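Local coordinates for nitroreductase-like family protein (Bacillus cereus, PDB 2I7H), which is of undetermined function but belongs to the nitroreductase-like family of two-subunit flavoproteins and binds flavin mononucleotide, at residues C54-G59 / T92-V97; V98-D103 / E111-T116; R130-V135 / I165-K170. All coordinates share one frame; numbering follows the deposited sequence. Where two conformers were deposited one is given.

Interaction 1: residues C54-G59 / T92-V97; sequences CKLYIG and TPAQIV
Leu56 carries CG anti to its backbone N (chi1 167°), and Ile96 turns CG1 anti to its carbonyl carbon (chi1 -59°). The two side chains meet obliquely, Leu56 CD1 lying 3.5 Å from Ile96 CG1. They sit on one face of an antiparallel pair of strands, part of the central sheet of the nitroreductase fold. Leu56 CD1 also touches Ala94 CB, and Leu33 of helix 30-40 packs against both residues. On the other face Tyr57 CE1 lies 3.8 Å from Val97 CG2, an oblique approach. Helix 62-71 packs here through Leu65, which meets Tyr57 and Gln95.

Two hydrogen-bonded pairs hold the backbones. Lys55 and Val97 exchange two bonds, and so do Tyr57 and Gln95. The straightest is Tyr57 N to Gln95 O, 2.8 Å with 168° at the hydrogen. The carbonyl oxygens also take CA-H contacts, as from Ile96 CA to Lys55 O. Residues 54-57 pair on their other edge with a parallel strand of the second subunit, where Lys55 NZ forms a salt bridge to Glu185 of that subunit. Beyond the paired residues, one water bridges the two segments, its oxygen 2.6 Å from Gly59 N and 2.6 Å from Pro93 O.

Interaction 2: residues V98-D103 / E111-T116; sequences VYMNED and EDYAAT
Met100, a selenomethionine, lays its SE against the backbone of helix 106-129, 3.5 Å from Tyr113 N. This is strand-on-helix packing: the strand runs nearly antiparallel to the helix, their axes 9.5 Å apart. Met100 SE also lies 3.7 Å from Asp112 C and touches Thr116 OG1. The chain bends at chi3 (-137°), and Met100 CE comes 3.9 Å from Tyr113 CB, near the plane of the ring at its edge. The Met100 and Tyr113 side chains cross at about a right angle. Beside them, Val98 CG1 meets Thr116 CG2 at 3.5 Å as the two side chains slide past each other in opposite directions.

The Asp103 end is looser. Asp103 OD2 and Asp112 OD2 are 4.9 Å apart. In the Asp112 conformer given, a water donates to both. Each acid has a stronger partner elsewhere, Arg105 for Asp103 and Arg49 for Asp112. Tyr113 OH bonds to Asp110 O of the second subunit, while Glu111 and Ala114 touch flavin mononucleotide.

Thr116 OG1 donates to Asp112 O at 2.9 Å, from the opposite face of the carbonyl plane to Thr116 N. That carbonyl is thus gripped twice within the helix. Across the contact, selenium lies on helix backbone and methyl groups meet beside it, while the arginines and the water probably ease the repulsion between the two carboxylates.

Interaction 3: residues R130-V135 / I165-K170; sequences RGLGCV and IGYFDK
Leu132 covers one face of the Tyr167 ring, in an antiparallel strand pair of the nitroreductase-fold sheet. From Leu132 CB, chi1 of -83° sets CG anti to the carbonyl carbon, and Leu132 CG lies 4.0 Å from Tyr167 CE2. Of the two branches, Leu132 CD1 reaches Ile165 CG2 at 4.2 Å. CD2 does more. Leu132 CD2 stands 3.9 Å from the Tyr167 ring centroid and 5° off the ring normal, a CH-pi contact. It also packs on Gly166 C and Ile165 CG2.

Gly133 and Gly166 make the hydrogen-bonded pair, with Gly133 N to Gly166 O at 2.9 Å and a return bond from Gly166 N. Phe168 CD2 lies 3.5 Å from Gly133 N, which sits at the ring edge, and CE2 is close by. Two waters also take part: one joins Arg130 O to Tyr167 OH, the other accepts from Phe168 N and probably donates to Gly131 O. Gly131, at positive phi, is the C-prime residue of the Schellman motif ending helix 106-129.

Around the pair, Lys26 makes a cation-pi contact with Tyr167. Helix 30-40 meets Leu132 through Leu36 and Tyr167 through Leu32. Helix 106-129 packs on Leu132, Cys134 and Ile165. Strand 94-101 borders strand 157-167 on its other edge.

In the fold
Interactions 1 and 2 use successive parts of strand 94-101. Interactions 1 and 3 meet where this strand borders strand 157-167: Ala94 O lies 3.0 Å from Ile165 N, a probable hydrogen bond, and the CD1 atoms of Ile96 and Ile165 touch. Interactions 1 and 2 are buried, and both touch the second subunit. Interaction 3 is partly buried, and no other chain of the assembly reaches its segments. Interactions 1 and 3 pair strands by backbone hydrogen bonds, the former between larger side chains, the latter through glycines flanked by aromatic rings. Interaction 2 instead lays strand side chains on a helix, with a water at its looser end. It also includes flavin-pocket residues.

Interaction 1: residues C54-G59 / T92-V97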
loop_
_atom_site.group_PDB
_atom_site.type_symbol
_atom_site.label_atom_id
_atom_site.label_comp_id
_atom_site.label_asym_id
_atom_site.label_seq_id
_atom_site.Cartn_x
_atom_site.Cartn_y
_atom_site.Cartn_z
ATOM N N CYS A 54 8.836 10.956 -7.582
ATOM C CA CYS A 54 10.003 10.064 -7.633
ATOM C C CYS A 54 11.294 10.758 -8.020
ATOM O O CYS A 54 11.277 11.735 -8.780
ATOM C CB CYS A 54 9.749 8.922 -8.619
ATOM S SG CYS A 54 8.315 7.890 -8.190
ATOM N N LYS A 55 12.414 10.252 -7.495
ATOM C CA LYS A 55 13.732 10.515 -8.087
ATOM C C LYS A 55 14.297 9.158 -8.477
ATOM O O LYS A 55 14.313 8.232 -7.662
ATOM C CB LYS A 55 14.669 11.245 -7.123
ATOM C CG LYS A 55 13.961 12.180 -6.180
ATOM C CD LYS A 55 14.725 13.422 -5.866
ATOM C CE LYS A 55 14.211 14.528 -6.761
ATOM N NZ LYS A 55 14.419 15.865 -6.206
ATOM N N LEU A 56 14.702 9.015 -9.731
ATOM C CA LEU A 56 15.316 7.776 -10.184
ATOM C C LEU A 56 16.800 8.017 -10.382
ATOM O O LEU A 56 17.182 8.879 -11.155
ATOM C CB LEU A 56 14.676 7.288 -11.502
ATOM C CG LEU A 56 15.384 6.163 -12.287
ATOM C CD1 LEU A 56 15.293 4.790 -11.636
ATOM C CD2 LEU A 56 14.868 6.084 -13.731
ATOM N N TYR A 57 17.621 7.265 -9.658
ATOM C CA TYR A 57 19.072 7.327 -9.797
ATOM C C TYR A 57 19.531 6.085 -10.523
ATOM O O TYR A 57 19.220 4.962 -10.107
ATOM C CB TYR A 57 19.774 7.452 -8.432
ATOM C CG TYR A 57 19.392 8.716 -7.669
ATOM C CD1 TYR A 57 18.174 8.799 -6.983
ATOM C CD2 TYR A 57 20.248 9.806 -7.611
ATOM C CE1 TYR A 57 17.815 9.933 -6.281
ATOM C CE2 TYR A 57 19.903 10.948 -6.923
ATOM C CZ TYR A 57 18.669 11.006 -6.266
ATOM O OH TYR A 57 18.293 12.129 -5.588
ATOM N N ILE A 58 20.247 6.289 -11.626
ATOM C CA ILE A 58 20.749 5.198 -12.462
ATOM C C ILE A 58 22.125 5.535 -13.011
ATOM O O ILE A 58 22.435 6.701 -13.260
ATOM C CB ILE A 58 19.797 4.861 -13.654
ATOM C CG1 ILE A 58 19.405 6.124 -14.433
ATOM C CG2 ILE A 58 18.560 4.140 -13.161
ATOM C CD1 ILE A 58 18.822 5.850 -15.806
ATOM N N GLY A 59 22.947 4.508 -13.198
ATOM C CA GLY A 59 24.276 4.673 -13.797
ATOM C C GLY A 59 25.137 5.570 -12.939
ATOM O O GLY A 59 25.197 5.390 -11.726
ATOM N N THR A 92 23.825 -1.944 -7.456
ATOM C CA THR A 92 22.375 -1.983 -7.555
ATOM C C THR A 92 22.035 -1.110 -8.747
ATOM O O THR A 92 22.367 0.074 -8.746
ATOM C CB THR A 92 21.716 -1.436 -6.277
ATOM O OG1 THR A 92 22.108 -2.248 -5.168
ATOM C CG2 THR A 92 20.184 -1.423 -6.381
ATOM N N PRO A 93 21.449 -1.703 -9.800
ATOM C CA PRO A 93 21.174 -0.962 -11.046
ATOM C C PRO A 93 20.395 0.366 -10.930
ATOM O O PRO A 93 20.671 1.297 -11.683
ATOM C CB PRO A 93 20.392 -1.987 -11.906
ATOM C CG PRO A 93 20.858 -3.277 -11.443
ATOM C CD PRO A 93 21.089 -3.125 -9.939
ATOM N N ALA A 94 19.416 0.440 -10.040
ATOM C CA ALA A 94 18.596 1.638 -9.926
ATOM C C ALA A 94 18.153 1.787 -8.493
ATOM O O ALA A 94 17.962 0.789 -7.785
ATOM C CB ALA A 94 17.373 1.569 -10.884
ATOM N N GLN A 95 18.055 3.039 -8.056
ATOM C CA GLN A 95 17.327 3.419 -6.839
ATOM C C GLN A 95 16.217 4.378 -7.221
ATOM O O GLN A 95 16.415 5.268 -8.058
ATOM C CB GLN A 95 18.231 4.106 -5.816
ATOM C CG GLN A 95 19.128 3.177 -5.041
ATOM C CD GLN A 95 20.489 2.993 -5.684
ATOM O OE1 GLN A 95 20.992 3.878 -6.397
ATOM N NE2 GLN A 95 21.116 1.836 -5.412
ATOM N N ILE A 96 15.055 4.189 -6.604
ATOM C CA ILE A 96 13.934 5.105 -6.735
ATOM C C ILE A 96 13.505 5.657 -5.367
ATOM O O ILE A 96 12.988 4.927 -4.525
ATOM C CB ILE A 96 12.744 4.481 -7.504
ATOM C CG1 ILE A 96 13.214 4.072 -8.906
ATOM C CG2 ILE A 96 11.627 5.517 -7.661
ATOM C CD1 ILE A 96 12.162 3.459 -9.761
ATOM N N VAL A 97 13.772 6.941 -5.145
ATOM C CA VAL A 97 13.311 7.613 -3.941
ATOM C C VAL A 97 11.851 8.023 -4.200
ATOM O O VAL A 97 11.557 8.718 -5.168
ATOM C CB VAL A 97 14.209 8.834 -3.564
ATOM C CG1 VAL A 97 13.766 9.416 -2.268
ATOM C CG2 VAL A 97 15.703 8.469 -3.489
HETATM O O HOH W 1 22.641 1.933 -13.231
#

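Interaction 2: residues V98-D103 / E111-T116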
loop_
_atom_site.group_PDB
_atom_site.type_symbol
_atom_site.label_atom_id
_atom_site.label_comp_id
_atom_site.label_asym_id
_atom_site.label_seq_id
_atom_site.Cartn_x
_atom_site.Cartn_y
_atom_site.Cartn_z
ATOM N N VAL A 98 10.940 7.526 -3.385
ATOM C CA VAL A 98 9.511 7.842 -3.542
ATOM C C VAL A 98 9.143 8.804 -2.416
ATOM O O VAL A 98 9.353 8.502 -1.228
ATOM C CB VAL A 98 8.612 6.591 -3.452
ATOM C CG1 VAL A 98 7.143 6.988 -3.543
ATOM C CG2 VAL A 98 8.994 5.511 -4.548
ATOM N N TYR A 99 8.619 9.963 -2.786
ATOM C CA TYR A 99 8.317 10.972 -1.813
ATOM C C TYR A 99 6.980 11.657 -2.105
ATOM O O TYR A 99 6.388 11.475 -3.179
ATOM C CB TYR A 99 9.489 11.983 -1.665
ATOM C CG TYR A 99 9.678 12.850 -2.844
ATOM C CD1 TYR A 99 10.457 12.425 -3.936
ATOM C CD2 TYR A 99 9.062 14.093 -2.909
ATOM C CE1 TYR A 99 10.618 13.224 -5.040
ATOM C CE2 TYR A 99 9.218 14.910 -4.016
ATOM C CZ TYR A 99 9.992 14.461 -5.083
ATOM O OH TYR A 99 10.141 15.272 -6.178
HETATM N N MSE A 100 6.507 12.420 -1.119
HETATM C CA MSE A 100 5.253 13.169 -1.222
HETATM C C MSE A 100 5.349 14.475 -0.432
HETATM O O MSE A 100 6.152 14.589 0.501
HETATM C CB MSE A 100 4.060 12.342 -0.693
HETATM C CG MSE A 100 4.203 11.965 0.786
HETATM SE SE MSE A 100 2.671 10.971 1.410
HETATM C CE MSE A 100 2.424 11.817 3.068
ATOM N N ASN A 101 4.517 15.444 -0.806
ATOM C CA ASN A 101 4.368 16.639 0.017
ATOM C C ASN A 101 3.582 16.256 1.246
ATOM O O ASN A 101 2.554 15.595 1.130
ATOM C CB ASN A 101 3.693 17.761 -0.762
ATOM C CG ASN A 101 4.543 18.245 -1.900
ATOM O OD1 ASN A 101 5.676 18.663 -1.701
ATOM N ND2 ASN A 101 4.014 18.165 -3.119
ATOM N N GLU A 102 4.055 16.682 2.405
ATOM C CA GLU A 102 3.392 16.319 3.632
ATOM C C GLU A 102 2.276 17.299 3.925
ATOM O O GLU A 102 2.528 18.474 4.194
ATOM C CB GLU A 102 4.389 16.304 4.782
ATOM C CG GLU A 102 3.773 15.833 6.038
ATOM C CD GLU A 102 3.927 14.389 6.202
ATOM O OE1 GLU A 102 4.342 13.984 7.281
ATOM O OE2 GLU A 102 3.644 13.643 5.242
ATOM N N ASP A 103 1.046 16.816 3.878
ATOM C CA ASP A 103 -0.113 17.649 4.195
ATOM C C ASP A 103 -0.059 17.899 5.703
ATOM O O ASP A 103 0.205 16.986 6.452
ATOM C CB ASP A 103 -1.438 16.986 3.741
ATOM C CG ASP A 103 -2.623 17.959 3.725
ATOM O OD1 ASP A 103 -3.033 18.451 4.803
ATOM O OD2 ASP A 103 -3.163 18.246 2.610
ATOM N N GLU A 111 -4.120 9.603 4.213
ATOM C CA GLU A 111 -4.624 9.232 2.882
ATOM C C GLU A 111 -3.535 9.278 1.804
ATOM O O GLU A 111 -3.397 8.365 1.020
ATOM C CB GLU A 111 -5.798 10.147 2.466
ATOM C CG GLU A 111 -7.108 9.730 3.059
ATOM C CD GLU A 111 -8.214 10.795 2.957
ATOM O OE1 GLU A 111 -7.992 11.910 2.486
ATOM O OE2 GLU A 111 -9.326 10.518 3.418
ATOM N N ASP A 112 -2.772 10.349 1.764
ATOM C CA ASP A 112 -1.732 10.479 0.754
ATOM C C ASP A 112 -0.668 9.401 0.905
ATOM O O ASP A 112 -0.201 8.809 -0.080
ATOM C CB ASP A 112 -1.143 11.887 0.818
ATOM C CG ASP A 112 -2.105 12.921 0.279
ATOM O OD1 ASP A 112 -3.136 12.529 -0.320
ATOM O OD2 ASP A 112 -1.811 14.112 0.411
ATOM N N TYR A 113 -0.290 9.162 2.150
ATOM C CA TYR A 113 0.677 8.143 2.493
ATOM C C TYR A 113 0.173 6.729 2.127
ATOM O O TYR A 113 0.903 5.931 1.516
ATOM C CB TYR A 113 0.998 8.274 3.987
ATOM C CG TYR A 113 2.091 7.403 4.478
ATOM C CD1 TYR A 113 3.424 7.721 4.250
ATOM C CD2 TYR A 113 1.805 6.237 5.170
ATOM C CE1 TYR A 113 4.453 6.894 4.710
ATOM C CE2 TYR A 113 2.828 5.409 5.627
ATOM C CZ TYR A 113 4.112 5.733 5.393
ATOM O OH TYR A 113 5.075 4.915 5.893
ATOM N N ALA A 114 -1.080 6.439 2.469
ATOM C CA ALA A 114 -1.747 5.210 2.030
ATOM C C ALA A 114 -1.636 4.994 0.506
ATOM O O ALA A 114 -1.200 3.918 0.043
ATOM C CB ALA A 114 -3.225 5.222 2.476
ATOM N N ALA A 115 -2.020 6.022 -0.251
ATOM C CA ALA A 115 -1.948 6.020 -1.705
ATOM C C ALA A 115 -0.525 5.834 -2.188
ATOM O O ALA A 115 -0.276 5.111 -3.158
ATOM C CB ALA A 115 -2.556 7.340 -2.279
ATOM N N THR A 116 0.425 6.493 -1.522
ATOM C CA THR A 116 1.807 6.377 -1.948
ATOM C C THR A 116 2.354 4.953 -1.674
ATOM O O THR A 116 3.055 4.418 -2.502
ATOM C CB THR A 116 2.661 7.469 -1.351
ATOM O OG1 THR A 116 2.160 8.725 -1.804
ATOM C CG2 THR A 116 4.077 7.316 -1.790
HETATM O O HOH W 2 -2.766 16.691 0.437
#

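Interaction 3: residues R130-V135 / I165-K170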
loop_
_atom_site.group_PDB
_atom_site.type_symbol
_atom_site.label_atom_id
_atom_site.label_comp_id
_atom_site.label_asym_id
_atom_site.label_seq_id
_atom_site.Cartn_x
_atom_site.Cartn_y
_atom_site.Cartn_z
ATOM N N ARG A 130 7.882 -8.849 -14.524
ATOM C CA ARG A 130 8.920 -8.764 -15.572
ATOM C C ARG A 130 10.258 -9.335 -15.158
ATOM O O ARG A 130 11.217 -9.149 -15.878
ATOM C CB ARG A 130 9.198 -7.314 -15.964
ATOM C CG ARG A 130 8.003 -6.459 -16.150
ATOM C CD ARG A 130 7.243 -6.918 -17.360
ATOM N NE ARG A 130 6.254 -5.920 -17.711
ATOM C CZ ARG A 130 6.376 -5.084 -18.737
ATOM N NH1 ARG A 130 7.470 -5.130 -19.534
ATOM N NH2 ARG A 130 5.385 -4.211 -18.957
ATOM N N GLY A 131 10.337 -9.983 -13.993
ATOM C CA GLY A 131 11.608 -10.522 -13.489
ATOM C C GLY A 131 12.526 -9.564 -12.736
ATOM O O GLY A 131 13.661 -9.925 -12.381
ATOM N N LEU A 132 12.066 -8.337 -12.504
ATOM C CA LEU A 132 12.811 -7.391 -11.662
ATOM C C LEU A 132 12.531 -7.595 -10.172
ATOM O O LEU A 132 11.384 -7.671 -9.730
ATOM C CB LEU A 132 12.489 -5.948 -12.030
ATOM C CG LEU A 132 13.190 -5.274 -13.184
ATOM C CD1 LEU A 132 12.479 -3.952 -13.453
ATOM C CD2 LEU A 132 14.613 -5.009 -12.822
ATOM N N GLY A 133 13.605 -7.699 -9.404
ATOM C CA GLY A 133 13.493 -7.748 -7.967
ATOM C C GLY A 133 13.685 -6.358 -7.407
ATOM O O GLY A 133 14.250 -5.472 -8.065
ATOM N N CYS A 134 13.176 -6.151 -6.203
ATOM C CA CYS A 134 13.479 -4.934 -5.487
ATOM C C CYS A 134 13.242 -5.029 -3.993
ATOM O O CYS A 134 12.548 -5.918 -3.531
ATOM C CB CYS A 134 12.742 -3.743 -6.091
ATOM S SG CYS A 134 11.012 -3.916 -6.161
ATOM N N VAL A 135 13.896 -4.136 -3.256
ATOM C CA VAL A 135 13.586 -3.884 -1.854
ATOM C C VAL A 135 13.152 -2.448 -1.631
ATOM O O VAL A 135 13.739 -1.517 -2.190
ATOM C CB VAL A 135 14.755 -4.060 -0.893
ATOM C CG1 VAL A 135 14.512 -5.209 0.032
ATOM C CG2 VAL A 135 16.082 -4.072 -1.593
ATOM N N ILE A 165 16.520 -1.750 -6.997
ATOM C CA ILE A 165 15.909 -2.505 -8.084
ATOM C C ILE A 165 16.964 -3.095 -9.005
ATOM O O ILE A 165 17.950 -2.445 -9.318
ATOM C CB ILE A 165 15.001 -1.591 -8.951
ATOM C CG1 ILE A 165 14.010 -0.826 -8.081
ATOM C CG2 ILE A 165 14.281 -2.393 -10.048
ATOM C CD1 ILE A 165 13.584 0.525 -8.661
ATOM N N GLY A 166 16.731 -4.322 -9.453
ATOM C CA GLY A 166 17.520 -4.905 -10.536
ATOM C C GLY A 166 17.160 -6.355 -10.757
ATOM O O GLY A 166 16.370 -6.934 -10.000
ATOM N N TYR A 167 17.722 -6.936 -11.808
ATOM C CA TYR A 167 17.545 -8.359 -12.092
ATOM C C TYR A 167 18.332 -9.161 -11.071
ATOM O O TYR A 167 19.288 -8.666 -10.481
ATOM C CB TYR A 167 17.968 -8.693 -13.541
ATOM C CG TYR A 167 17.091 -8.016 -14.554
ATOM C CD1 TYR A 167 17.530 -6.876 -15.242
ATOM C CD2 TYR A 167 15.797 -8.482 -14.796
ATOM C CE1 TYR A 167 16.690 -6.229 -16.165
ATOM C CE2 TYR A 167 14.955 -7.853 -15.704
ATOM C CZ TYR A 167 15.400 -6.727 -16.377
ATOM O OH TYR A 167 14.560 -6.119 -17.274
ATOM N N PHE A 168 17.914 -10.391 -10.844
ATOM C CA PHE A 168 18.511 -11.193 -9.784
ATOM C C PHE A 168 18.665 -12.638 -10.202
ATOM O O PHE A 168 17.976 -13.123 -11.100
ATOM C CB PHE A 168 17.684 -11.099 -8.488
ATOM C CG PHE A 168 16.287 -11.603 -8.628
ATOM C CD1 PHE A 168 15.957 -12.889 -8.225
ATOM C CD2 PHE A 168 15.304 -10.804 -9.178
ATOM C CE1 PHE A 168 14.647 -13.360 -8.380
ATOM C CE2 PHE A 168 13.998 -11.265 -9.325
ATOM C CZ PHE A 168 13.666 -12.521 -8.927
ATOM N N ASP A 169 19.573 -13.318 -9.519
ATOM C CA ASP A 169 19.876 -14.709 -9.787
ATOM C C ASP A 169 18.787 -15.616 -9.212
ATOM O O ASP A 169 17.986 -16.172 -9.955
ATOM C CB ASP A 169 21.251 -15.052 -9.202
ATOM C CG ASP A 169 21.932 -16.145 -9.948
ATOM O OD1 ASP A 169 21.284 -17.174 -10.261
ATOM O OD2 ASP A 169 23.140 -15.975 -10.232
ATOM N N LYS A 170 18.744 -15.719 -7.889
ATOM C CA LYS A 170 17.849 -16.649 -7.208
ATOM C C LYS A 170 16.899 -15.890 -6.291
ATOM O O LYS A 170 17.316 -14.959 -5.597
ATOM C CB LYS A 170 18.659 -17.690 -6.413
ATOM C CG LYS A 170 19.532 -17.136 -5.273
ATOM C CD LYS A 170 20.882 -16.642 -5.766
ATOM C CE LYS A 170 21.583 -15.792 -4.717
ATOM N NZ LYS A 170 23.009 -15.560 -5.085
HETATM O O HOH W 3 12.301 -7.526 -17.860
HETATM O O HOH W 4 15.833 -11.691 -12.373
#